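Local coordinates for GGDEF and EAL domain-containing protein (Vibrio cholerae O1 str. 2010EL-1786, PDB 6PWK), which binds the bacterial second messenger cyclic di-GMP and probably acts as a receptor that regulates large adhesins during biofilm formation, at residues 198-202 with 251-255; 214-220 with 267-272; 302-306 with 320-324; 190-194 with 222-226. All coordinates share one frame; numbering follows the deposited sequence.

In the fold
All four contacts belong to the EAL domain and touch one curled sheet. Contact 2 is a strand-to-strand pairing at the magnesium and ligand site; the other three pack a helix on a strand. Contact 3 is buried and wholly apolar, while Glu304, between Phe303 and Ile305 on the same strand, shares the metal with Glu218 and Asn272 of contact 2. Contacts 2 and 4 use successive parts of strand 214-225, and contact 4 joins contact 1 through strand 200-209, whose Thr201 meets Ala222. Contacts 1 and 4 share a plan, with aromatic side chains inside and charged groups toward solvent. Contact 1 is the more open of the two, for Asp198 is exposed.

Contact 1. Residues 198-202 with 251-255; sequences DWFTF and YVIER
Tyr251 of helix 245-261 reaches across to Asp198 and Phe200, where strand 200-209 enters the TIM-barrel-like fold of the EAL domain. A Schellman motif ends helix 184-197 at Asp198, and the chain then turns straight into the strand. The axes of strand 200-202 and helix 251-255 stay 11.1 Å apart, a distance spanned by large side chains. The tightly packed part is aromatic. With CG anti to the backbone N (chi1 174°), Tyr251 sends its ring out from the helix, and CE2 settles over one face of the Phe200 ring, toward the rim, 3.5 Å from Phe200 CD1. The ring planes are 49° apart, an oblique meeting rather than a stack or a T. Ile195 packs against both rings. Two residues further along the strand, Phe202 brings CE1 to 4.3 Å from Val252 CG1. Val252 in turn touches the bound cyclic di-GMP, so this layer lies directly behind the ligand pocket.

The other side is polar and more open, with Asp198 exposed to solvent. Tyr251 OH donates to Asp198 OD1 at 2.9 Å, approaching on the anti side of the carboxylate. The same oxygen lies in the guanidinium plane of Arg255 and accepts a hydrogen bond from its NE at 3.2 Å, so two partners fix it. Asp198 and Arg255 probably attract one another only as nearby charges. Bends at chi2 and chi3 swing the arginine head to the rim of Phe202: the planes stand 79° apart, and Phe202 CE2 lies over one guanidinium face, 3.5 Å from Arg255 NH2.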
# COMPACT_ATOMS: atom_id res chain seq x y z
N ASP A 198 1.78 -26.03 17.29
CA ASP A 198 3.22 -26.17 17.53
C ASP A 198 3.79 -27.37 16.76
O ASP A 198 4.50 -28.21 17.31
CB ASP A 198 3.51 -26.28 19.03
CG ASP A 198 3.25 -24.98 19.77
OD1 ASP A 198 4.01 -24.01 19.56
OD2 ASP A 198 2.28 -24.93 20.55
N TRP A 199 3.46 -27.43 15.48
CA TRP A 199 3.99 -28.44 14.58
C TRP A 199 5.36 -28.07 14.01
O TRP A 199 5.86 -28.77 13.13
CB TRP A 199 3.02 -28.70 13.42
CG TRP A 199 1.75 -29.37 13.83
CD1 TRP A 199 1.54 -30.11 14.96
CD2 TRP A 199 0.52 -29.38 13.11
NE1 TRP A 199 0.25 -30.57 14.98
CE2 TRP A 199 -0.40 -30.14 13.85
CE3 TRP A 199 0.10 -28.81 11.90
CZ2 TRP A 199 -1.71 -30.35 13.44
CZ3 TRP A 199 -1.20 -29.02 11.48
CH2 TRP A 199 -2.09 -29.78 12.25
N PHE A 200 5.96 -26.99 14.50
CA PHE A 200 7.17 -26.47 13.90
C PHE A 200 8.41 -27.21 14.38
O PHE A 200 8.50 -27.61 15.55
CB PHE A 200 7.32 -24.97 14.20
CG PHE A 200 6.60 -24.09 13.22
CD1 PHE A 200 5.23 -23.91 13.30
CD2 PHE A 200 7.30 -23.44 12.22
CE1 PHE A 200 4.58 -23.10 12.39
CE2 PHE A 200 6.65 -22.63 11.31
CZ PHE A 200 5.29 -22.46 11.40
N THR A 201 9.36 -27.40 13.47
CA THR A 201 10.68 -27.92 13.77
C THR A 201 11.72 -26.89 13.32
O THR A 201 11.47 -26.10 12.41
CB THR A 201 10.95 -29.26 13.08
OG1 THR A 201 10.90 -29.09 11.66
CG2 THR A 201 9.90 -30.29 13.50
N PHE A 202 12.88 -26.90 13.97
CA PHE A 202 13.90 -25.89 13.73
C PHE A 202 15.26 -26.55 13.53
O PHE A 202 15.60 -27.52 14.21
CB PHE A 202 13.97 -24.88 14.87
CG PHE A 202 12.69 -24.12 15.08
CD1 PHE A 202 12.44 -22.97 14.34
CD2 PHE A 202 11.75 -24.55 16.00
CE1 PHE A 202 11.26 -22.27 14.52
CE2 PHE A 202 10.58 -23.85 16.18
CZ PHE A 202 10.33 -22.71 15.45
N TYR A 251 6.13 -15.53 15.37
CA TYR A 251 6.15 -16.83 16.03
C TYR A 251 7.56 -17.39 16.11
O TYR A 251 7.99 -17.89 17.16
CB TYR A 251 5.22 -17.81 15.31
CG TYR A 251 5.29 -19.22 15.84
CD1 TYR A 251 4.59 -19.59 16.98
CD2 TYR A 251 6.06 -20.18 15.20
CE1 TYR A 251 4.66 -20.88 17.47
CE2 TYR A 251 6.14 -21.47 15.68
CZ TYR A 251 5.43 -21.82 16.81
OH TYR A 251 5.50 -23.11 17.30
N VAL A 252 8.30 -17.32 15.00
CA VAL A 252 9.67 -17.83 14.98
C VAL A 252 10.54 -17.06 15.97
O VAL A 252 11.33 -17.66 16.72
CB VAL A 252 10.24 -17.76 13.55
CG1 VAL A 252 11.73 -18.10 13.56
CG2 VAL A 252 9.47 -18.69 12.63
N ILE A 253 10.41 -15.73 16.01
CA ILE A 253 11.21 -14.92 16.92
C ILE A 253 10.88 -15.28 18.37
O ILE A 253 11.78 -15.38 19.21
CB ILE A 253 10.99 -13.42 16.65
CG1 ILE A 253 11.56 -13.05 15.28
CG2 ILE A 253 11.63 -12.58 17.73
CD1 ILE A 253 11.22 -11.64 14.85
N GLU A 254 9.60 -15.48 18.68
CA GLU A 254 9.22 -15.89 20.03
C GLU A 254 9.84 -17.23 20.39
O GLU A 254 10.42 -17.38 21.48
CB GLU A 254 7.70 -15.95 20.15
CG GLU A 254 7.03 -14.59 20.25
CD GLU A 254 5.51 -14.68 20.24
OE1 GLU A 254 4.98 -15.75 19.86
OE2 GLU A 254 4.85 -13.69 20.62
N ARG A 255 9.75 -18.21 19.49
CA ARG A 255 10.30 -19.54 19.77
C ARG A 255 11.81 -19.49 19.93
O ARG A 255 12.38 -20.18 20.79
CB ARG A 255 9.90 -20.52 18.67
CG ARG A 255 8.40 -20.75 18.57
CD ARG A 255 7.90 -21.72 19.63
NE ARG A 255 8.03 -23.11 19.20
CZ ARG A 255 9.03 -23.91 19.53
NH1 ARG A 255 10.01 -23.47 20.31
NH2 ARG A 255 9.05 -25.16 19.09

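Contact 2. Residues 214-220 with 267-272; sequences TFHREVF and DPLAIN. With MG (magnesium ion), chain E; C2E (9,9'-[(2R,3R,3aS,5S,7aR,9R,10R,10aS,12S,14aR)-3,5,10,12-tetrahydroxy-5,12-dioxidooctahydro-2H,7H-difuro[3,2-d:3',2'-j][1,3,7,9,2,8]tetraoxadiphosphacyclododecine-2,9-diyl]bis(2-amino-1,9-dihydro-6H-purin-6-one)), chain C.
The magnesium and cyclic di-GMP site of the EAL barrel sits at one end of this parallel strand pair, where Glu218 and Asn272 both bind the metal. The backbones join through Arg217 N to Pro268 O (3.0 Å), Ala270 N to Arg217 O (2.9 Å) and Val219 N to Ala270 O (2.8 Å). Glu218 and Ala270 face the barrel interior. Beside them His216 holds its ring flat over the Ala270 methyl, with Ala270 CB 3.6 Å from the centroid of the His216 ring in a CH-pi contact. The ring comes there because CG sits between the backbone N and carbonyl carbon (chi1 62°), and hydrogen bonds to His302 and Lys355 fix its rotation. At the far end Arg217 NH2 forms a salt bridge with Asp267 OD2 at 2.8 Å.

Glu218 runs out extended, putting OE2 2.3 Å from the magnesium, while OE1 is engaged by Lys355 and Gln410. A phosphate oxygen of the ligand joins the same metal, and a ribose lies over one face of the Phe220 ring. Where the strands separate, a water bridges them, donating to Val219 O and accepting from Asn272 N, each at 2.7 Å.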
# COMPACT_ATOMS: atom_id res chain seq x y z
N THR A 214 32.65 -19.88 15.56
CA THR A 214 31.27 -19.84 15.08
C THR A 214 30.75 -18.41 15.16
O THR A 214 30.61 -17.85 16.25
CB THR A 214 30.40 -20.81 15.89
OG1 THR A 214 29.01 -20.51 15.67
CG2 THR A 214 30.72 -20.73 17.38
N PHE A 215 30.49 -17.81 14.00
CA PHE A 215 29.93 -16.46 13.96
C PHE A 215 28.51 -16.45 14.51
O PHE A 215 28.21 -15.72 15.46
CB PHE A 215 29.97 -15.93 12.52
CG PHE A 215 29.61 -14.47 12.41
CD1 PHE A 215 30.57 -13.49 12.56
CD2 PHE A 215 28.31 -14.09 12.13
CE1 PHE A 215 30.25 -12.15 12.45
CE2 PHE A 215 27.97 -12.75 12.02
CZ PHE A 215 28.94 -11.78 12.18
N HIS A 216 27.63 -17.25 13.92
CA HIS A 216 26.29 -17.45 14.44
C HIS A 216 25.74 -18.75 13.88
O HIS A 216 26.36 -19.39 13.03
CB HIS A 216 25.37 -16.26 14.13
CG HIS A 216 25.14 -16.02 12.66
ND1 HIS A 216 25.03 -14.75 12.13
CD2 HIS A 216 24.99 -16.88 11.62
CE1 HIS A 216 24.83 -14.84 10.83
NE2 HIS A 216 24.80 -16.12 10.49
N ARG A 217 24.56 -19.13 14.36
CA ARG A 217 23.80 -20.25 13.82
C ARG A 217 22.51 -19.72 13.22
O ARG A 217 21.68 -19.15 13.94
CB ARG A 217 23.51 -21.29 14.89
CG ARG A 217 24.62 -22.30 15.11
CD ARG A 217 24.27 -23.27 16.22
NE ARG A 217 25.16 -23.12 17.36
CZ ARG A 217 26.33 -23.75 17.48
NH1 ARG A 217 26.74 -24.58 16.53
NH2 ARG A 217 27.09 -23.55 18.55
N GLU A 218 22.34 -19.89 11.91
CA GLU A 218 21.12 -19.47 11.24
C GLU A 218 20.00 -20.46 11.52
O GLU A 218 20.20 -21.67 11.50
CB GLU A 218 21.34 -19.34 9.73
CG GLU A 218 20.12 -18.86 8.98
CD GLU A 218 20.41 -18.56 7.52
OE1 GLU A 218 21.53 -18.85 7.06
OE2 GLU A 218 19.50 -18.05 6.83
N VAL A 219 18.81 -19.92 11.79
CA VAL A 219 17.64 -20.72 12.14
C VAL A 219 16.80 -20.94 10.89
O VAL A 219 16.44 -19.98 10.20
CB VAL A 219 16.82 -20.04 13.25
CG1 VAL A 219 15.56 -20.83 13.54
CG2 VAL A 219 17.66 -19.90 14.51
N PHE A 220 16.47 -22.20 10.61
CA PHE A 220 15.58 -22.56 9.52
C PHE A 220 14.31 -23.18 10.09
O PHE A 220 14.38 -24.08 10.93
CB PHE A 220 16.26 -23.55 8.56
CG PHE A 220 17.46 -22.97 7.86
CD1 PHE A 220 17.42 -21.68 7.36
CD2 PHE A 220 18.62 -23.72 7.71
CE1 PHE A 220 18.52 -21.15 6.72
CE2 PHE A 220 19.72 -23.19 7.07
CZ PHE A 220 19.67 -21.90 6.58
N ASP A 267 25.87 -19.19 21.45
CA ASP A 267 26.26 -18.39 20.30
C ASP A 267 25.08 -17.60 19.75
O ASP A 267 23.92 -17.94 20.00
CB ASP A 267 26.83 -19.30 19.20
CG ASP A 267 28.14 -19.94 19.60
OD1 ASP A 267 29.05 -19.21 20.05
OD2 ASP A 267 28.26 -21.18 19.48
N PRO A 268 25.34 -16.53 19.00
CA PRO A 268 24.23 -15.77 18.41
C PRO A 268 23.45 -16.61 17.42
O PRO A 268 23.97 -17.53 16.80
CB PRO A 268 24.94 -14.59 17.72
CG PRO A 268 26.26 -14.48 18.40
CD PRO A 268 26.64 -15.88 18.76
N LEU A 269 22.17 -16.27 17.27
CA LEU A 269 21.27 -16.95 16.35
C LEU A 269 20.80 -15.98 15.28
O LEU A 269 20.40 -14.85 15.60
CB LEU A 269 20.07 -17.55 17.09
CG LEU A 269 20.40 -18.66 18.09
CD1 LEU A 269 19.12 -19.18 18.72
CD2 LEU A 269 21.17 -19.78 17.41
N ALA A 270 20.85 -16.41 14.03
CA ALA A 270 20.44 -15.59 12.90
C ALA A 270 19.02 -15.96 12.50
O ALA A 270 18.77 -17.09 12.07
CB ALA A 270 21.40 -15.76 11.72
N ILE A 271 18.10 -15.01 12.63
CA ILE A 271 16.69 -15.22 12.32
C ILE A 271 16.39 -14.57 10.98
O ILE A 271 16.64 -13.37 10.80
CB ILE A 271 15.78 -14.66 13.42
CG1 ILE A 271 16.15 -15.25 14.78
CG2 ILE A 271 14.32 -14.95 13.09
CD1 ILE A 271 15.30 -14.71 15.91
N ASN A 272 15.85 -15.34 10.04
CA ASN A 272 15.43 -14.79 8.76
C ASN A 272 14.14 -13.99 8.93
O ASN A 272 13.23 -14.39 9.67
CB ASN A 272 15.22 -15.90 7.73
CG ASN A 272 16.51 -16.60 7.36
OD1 ASN A 272 17.32 -16.07 6.59
ND2 ASN A 272 16.71 -17.80 7.88
MG MG E . 19.17 -16.41 5.25
P1 C2E C . 17.97 -18.95 3.01
O2P C2E C . 18.23 -17.70 3.82
O1P C2E C . 18.91 -18.85 1.84
O5' C2E C . 18.45 -20.30 3.81
C5' C2E C . 19.32 -21.17 3.16
C4' C2E C . 18.44 -22.29 2.53
O4' C2E C . 19.17 -23.09 1.81
C3' C2E C . 17.85 -23.20 3.62
O3' C2E C . 16.88 -23.93 3.03
C2' C2E C . 19.05 -24.13 3.88
O2' C2E C . 18.60 -25.36 4.59
C1' C2E C . 19.34 -24.45 2.65
N9 C2E C . 20.65 -24.93 2.29
C8 C2E C . 21.33 -24.57 3.41
N7 C2E C . 22.62 -24.95 3.22
C5 C2E C . 22.73 -25.51 2.03
C6 C2E C . 23.89 -26.13 1.23
O6 C2E C . 24.99 -26.18 1.68
N1 C2E C . 23.66 -26.66 -0.07
C2 C2E C . 22.35 -26.64 -0.67
N2 C2E C . 22.06 -27.17 -2.00
N3 C2E C . 21.27 -26.04 0.10
C4 C2E C . 21.50 -25.49 1.46
P11 C2E C . 15.45 -23.88 3.87
O21 C2E C . 15.40 -24.54 5.22
O11 C2E C . 14.45 -24.62 3.02
O5A C2E C . 15.10 -22.26 3.82
C5A C2E C . 14.68 -21.85 2.55
C4A C2E C . 14.27 -20.43 2.60
O4A C2E C . 13.19 -20.31 3.31
C3A C2E C . 15.47 -19.50 3.35
O3A C2E C . 16.46 -19.02 2.33
C2A C2E C . 14.88 -18.55 3.85
O2A C2E C . 14.79 -17.42 2.86
C1A C2E C . 13.40 -19.12 4.22
N91 C2E C . 13.35 -19.46 5.49
C81 C2E C . 13.78 -20.58 6.09
N71 C2E C . 13.49 -20.44 7.40
C51 C2E C . 12.90 -19.26 7.58
C61 C2E C . 12.36 -18.57 8.82
O61 C2E C . 12.45 -19.12 9.86
N11 C2E C . 11.76 -17.27 8.74
C21 C2E C . 11.66 -16.61 7.47
N21 C2E C . 11.05 -15.29 7.39
N31 C2E C . 12.19 -17.28 6.28
C41 C2E C . 12.81 -18.64 6.38
O HOH W 1 14.87 -17.79 10.47

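Contact 3. Residues 302-306 with 320-324; sequences HFEIP and FCNAV. With MG (magnesium ion), chain E.
Behind the magnesium site, on the outer face of strand 301-305, Phe303 and Ile305 pack into Phe320, Cys321 and Val324 of helix 314-326. Glu304 lies between them in sequence and points the opposite way: its OE1 binds the magnesium at 2.2 Å, and its OE2 is held by Lys355 and Tyr353.

Phe320 and Phe303 make a T-shaped pair, the edge of Phe320 directed at the face of Phe303. Their planes are 86° apart and their centroids 5.6 Å. The phenylalanine on the helix can reach that far in because its CG is anti to the backbone N (chi1 177°). Strand and helix run almost exactly antiparallel, at 171°, as in the beta-alpha units of a TIM barrel, where outer helices return along the strands. One turn after Phe320, Val324 brings both methyls against the CD2 side of Phe303, with CG1 3.5 Å from Phe303 CD2; its CG2 also lies over a face of the Phe320 ring. Ile305 slides past Phe320 in the opposite direction, so that CD1 comes to the ring's edge, 3.7 Å from Phe320 CD2. The same methyl is 3.7 Å from Cys321 SG. Ile287 of helix 281-292 packs on Phe303, Phe320 and Val324.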
# COMPACT_ATOMS: atom_id res chain seq x y z
N HIS A 302 20.73 -12.06 15.75
CA HIS A 302 21.05 -11.45 14.47
C HIS A 302 19.84 -11.59 13.56
O HIS A 302 19.34 -12.70 13.35
CB HIS A 302 22.27 -12.11 13.82
CG HIS A 302 23.56 -11.85 14.54
ND1 HIS A 302 24.77 -12.30 14.08
CD2 HIS A 302 23.82 -11.18 15.69
CE1 HIS A 302 25.73 -11.92 14.91
NE2 HIS A 302 25.18 -11.24 15.90
N PHE A 303 19.35 -10.46 13.04
CA PHE A 303 18.20 -10.46 12.15
C PHE A 303 18.68 -10.43 10.71
O PHE A 303 19.31 -9.46 10.28
CB PHE A 303 17.28 -9.27 12.45
CG PHE A 303 16.53 -9.41 13.75
CD1 PHE A 303 15.36 -10.16 13.81
CD2 PHE A 303 16.99 -8.81 14.90
CE1 PHE A 303 14.67 -10.30 14.99
CE2 PHE A 303 16.30 -8.94 16.10
CZ PHE A 303 15.14 -9.69 16.14
N GLU A 304 18.38 -11.49 9.96
CA GLU A 304 18.83 -11.63 8.58
C GLU A 304 17.78 -11.00 7.67
O GLU A 304 16.67 -11.52 7.55
CB GLU A 304 19.07 -13.10 8.24
CG GLU A 304 20.14 -13.30 7.18
CD GLU A 304 20.90 -14.61 7.36
OE1 GLU A 304 20.53 -15.61 6.72
OE2 GLU A 304 21.86 -14.63 8.16
N ILE A 305 18.14 -9.90 7.04
CA ILE A 305 17.23 -9.11 6.21
C ILE A 305 17.61 -9.31 4.75
O ILE A 305 18.78 -9.15 4.41
CB ILE A 305 17.27 -7.61 6.59
CG1 ILE A 305 16.91 -7.43 8.06
CG2 ILE A 305 16.35 -6.81 5.70
CD1 ILE A 305 17.08 -6.02 8.56
N PRO A 306 16.66 -9.65 3.88
CA PRO A 306 17.01 -9.84 2.46
C PRO A 306 17.48 -8.54 1.83
O PRO A 306 17.06 -7.45 2.21
CB PRO A 306 15.69 -10.33 1.84
CG PRO A 306 14.86 -10.80 2.99
CD PRO A 306 15.24 -9.91 4.13
N PHE A 320 13.05 -0.63 10.89
CA PHE A 320 13.24 -1.93 11.54
C PHE A 320 14.65 -2.05 12.11
O PHE A 320 14.83 -2.53 13.23
CB PHE A 320 12.95 -3.05 10.55
CG PHE A 320 13.18 -4.43 11.12
CD1 PHE A 320 12.22 -5.03 11.91
CD2 PHE A 320 14.35 -5.12 10.84
CE1 PHE A 320 12.43 -6.29 12.43
CE2 PHE A 320 14.57 -6.38 11.36
CZ PHE A 320 13.60 -6.97 12.16
N CYS A 321 15.66 -1.62 11.34
CA CYS A 321 17.04 -1.73 11.80
C CYS A 321 17.28 -0.87 13.03
O CYS A 321 18.02 -1.27 13.94
CB CYS A 321 18.00 -1.35 10.67
SG CYS A 321 18.08 -2.55 9.33
N ASN A 322 16.68 0.32 13.08
CA ASN A 322 16.83 1.17 14.26
C ASN A 322 16.22 0.51 15.49
O ASN A 322 16.83 0.48 16.56
CB ASN A 322 16.19 2.53 14.01
CG ASN A 322 16.97 3.37 13.02
OD1 ASN A 322 18.16 3.13 12.79
ND2 ASN A 322 16.32 4.37 12.43
N ALA A 323 15.01 -0.04 15.35
CA ALA A 323 14.37 -0.72 16.47
C ALA A 323 15.20 -1.90 16.94
O ALA A 323 15.29 -2.17 18.15
CB ALA A 323 12.97 -1.18 16.07
N VAL A 324 15.82 -2.62 16.01
CA VAL A 324 16.61 -3.80 16.36
C VAL A 324 17.87 -3.39 17.12
O VAL A 324 18.19 -3.95 18.17
CB VAL A 324 16.93 -4.62 15.10
CG1 VAL A 324 18.13 -5.51 15.34
CG2 VAL A 324 15.72 -5.44 14.69
MG MG E . 19.17 -16.41 5.25

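Contact 4. Residues 190-194 with 222-226; sequences LVEEA and AFEKD
Helix 190-194 lies across strand 222-225 at 92°, the axes 9.4 Å apart, and the backbones come nearest where the CA atoms of Ala194 and Phe223 are 6.6 Å from one another. The Phe223 ring fills the angle between them. Ala194 CB stands over one face of that ring, toward the rim, 3.8 Å from the centroid, and makes a CH-pi contact. Leu190, one turn earlier, works at the ring's outer end: CG is 3.7 Å from Phe223 CE1, while the CD2 methyl comes up to the edge in the plane of the ring. Val191 CG2 adds a looser touch, 4.3 Å from Phe223 CE2. A chi1 of 68° places the phenylalanine CG between its own backbone N and carbonyl carbon, and so turns the ring in beneath the helix. Helix 184-197 leads directly into strand 200-209, the antiparallel neighbour of 214-225 in the EAL barrel, and here it packs back onto that hairpin. Tyr230 of strand 228-231 stacks on Phe223, and the rings of Phe200 and Phe235 also meet it, making a small aromatic cluster.

Toward the surface the chemistry changes. Lys225 runs fully extended past Leu190, its CD 3.6 Å from Leu190 CD1, and delivers NZ to Glu193. The glutamate, likewise extended, crosses it at about a right angle. Trp199 touches both of these side chains. Within the salt bridge, Lys225 NZ donates a hydrogen bond to Glu193 OE2 at 3.1 Å, on the syn side of the carboxylate and somewhat out of its plane.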
# COMPACT_ATOMS: atom_id res chain seq x y z
N LEU A 190 -2.99 -23.31 6.71
CA LEU A 190 -2.15 -24.40 7.19
C LEU A 190 -1.05 -23.88 8.12
O LEU A 190 -0.77 -24.50 9.15
CB LEU A 190 -1.54 -25.16 6.02
CG LEU A 190 -0.62 -26.33 6.38
CD1 LEU A 190 -1.37 -27.35 7.21
CD2 LEU A 190 -0.04 -26.98 5.13
N VAL A 191 -0.44 -22.75 7.77
CA VAL A 191 0.59 -22.17 8.63
C VAL A 191 0.00 -21.75 9.97
O VAL A 191 0.59 -22.00 11.03
CB VAL A 191 1.28 -20.99 7.92
CG1 VAL A 191 2.32 -20.35 8.83
CG2 VAL A 191 1.93 -21.46 6.63
N GLU A 192 -1.17 -21.11 9.94
CA GLU A 192 -1.86 -20.78 11.19
C GLU A 192 -2.15 -22.03 12.00
O GLU A 192 -2.04 -22.03 13.23
CB GLU A 192 -3.16 -20.03 10.89
CG GLU A 192 -2.98 -18.66 10.26
CD GLU A 192 -4.29 -18.03 9.85
OE1 GLU A 192 -4.36 -16.79 9.75
OE2 GLU A 192 -5.27 -18.79 9.64
N GLU A 193 -2.54 -23.11 11.32
CA GLU A 193 -2.75 -24.39 12.01
C GLU A 193 -1.45 -24.90 12.61
O GLU A 193 -1.43 -25.37 13.75
CB GLU A 193 -3.35 -25.40 11.03
CG GLU A 193 -3.88 -26.67 11.67
CD GLU A 193 -4.44 -27.63 10.64
OE1 GLU A 193 -5.01 -28.67 11.05
OE2 GLU A 193 -4.33 -27.35 9.43
N ALA A 194 -0.35 -24.80 11.85
CA ALA A 194 0.94 -25.26 12.36
C ALA A 194 1.42 -24.40 13.52
O ALA A 194 2.03 -24.91 14.47
CB ALA A 194 1.97 -25.25 11.23
N ALA A 222 10.58 -25.11 9.75
CA ALA A 222 9.75 -26.04 9.00
C ALA A 222 8.67 -26.57 9.93
O ALA A 222 8.76 -26.43 11.15
CB ALA A 222 10.58 -27.18 8.41
N PHE A 223 7.65 -27.18 9.35
CA PHE A 223 6.61 -27.82 10.15
C PHE A 223 6.13 -29.07 9.44
O PHE A 223 6.33 -29.24 8.23
CB PHE A 223 5.44 -26.87 10.44
CG PHE A 223 4.62 -26.52 9.23
CD1 PHE A 223 3.52 -27.28 8.88
CD2 PHE A 223 4.94 -25.41 8.46
CE1 PHE A 223 2.76 -26.96 7.77
CE2 PHE A 223 4.18 -25.08 7.35
CZ PHE A 223 3.09 -25.86 7.01
N GLU A 224 5.48 -29.95 10.20
CA GLU A 224 5.03 -31.23 9.69
C GLU A 224 3.58 -31.46 10.10
O GLU A 224 3.20 -31.24 11.25
CB GLU A 224 5.92 -32.37 10.20
CG GLU A 224 7.35 -32.27 9.70
CD GLU A 224 8.22 -33.43 10.15
OE1 GLU A 224 9.46 -33.30 10.07
OE2 GLU A 224 7.67 -34.47 10.57
N LYS A 225 2.77 -31.91 9.14
CA LYS A 225 1.38 -32.28 9.38
C LYS A 225 1.12 -33.63 8.73
O LYS A 225 1.35 -33.80 7.53
CB LYS A 225 0.41 -31.23 8.82
CG LYS A 225 -1.05 -31.57 9.06
CD LYS A 225 -1.97 -30.70 8.23
CE LYS A 225 -3.42 -30.84 8.67
NZ LYS A 225 -4.33 -30.02 7.82
N ASP A 226 0.64 -34.59 9.53
CA ASP A 226 0.32 -35.94 9.05
C ASP A 226 1.51 -36.57 8.33
O ASP A 226 1.39 -37.12 7.23
CB ASP A 226 -0.91 -35.92 8.15
CG ASP A 226 -2.17 -35.49 8.89
OD1 ASP A 226 -2.32 -35.87 10.07
OD2 ASP A 226 -3.00 -34.78 8.29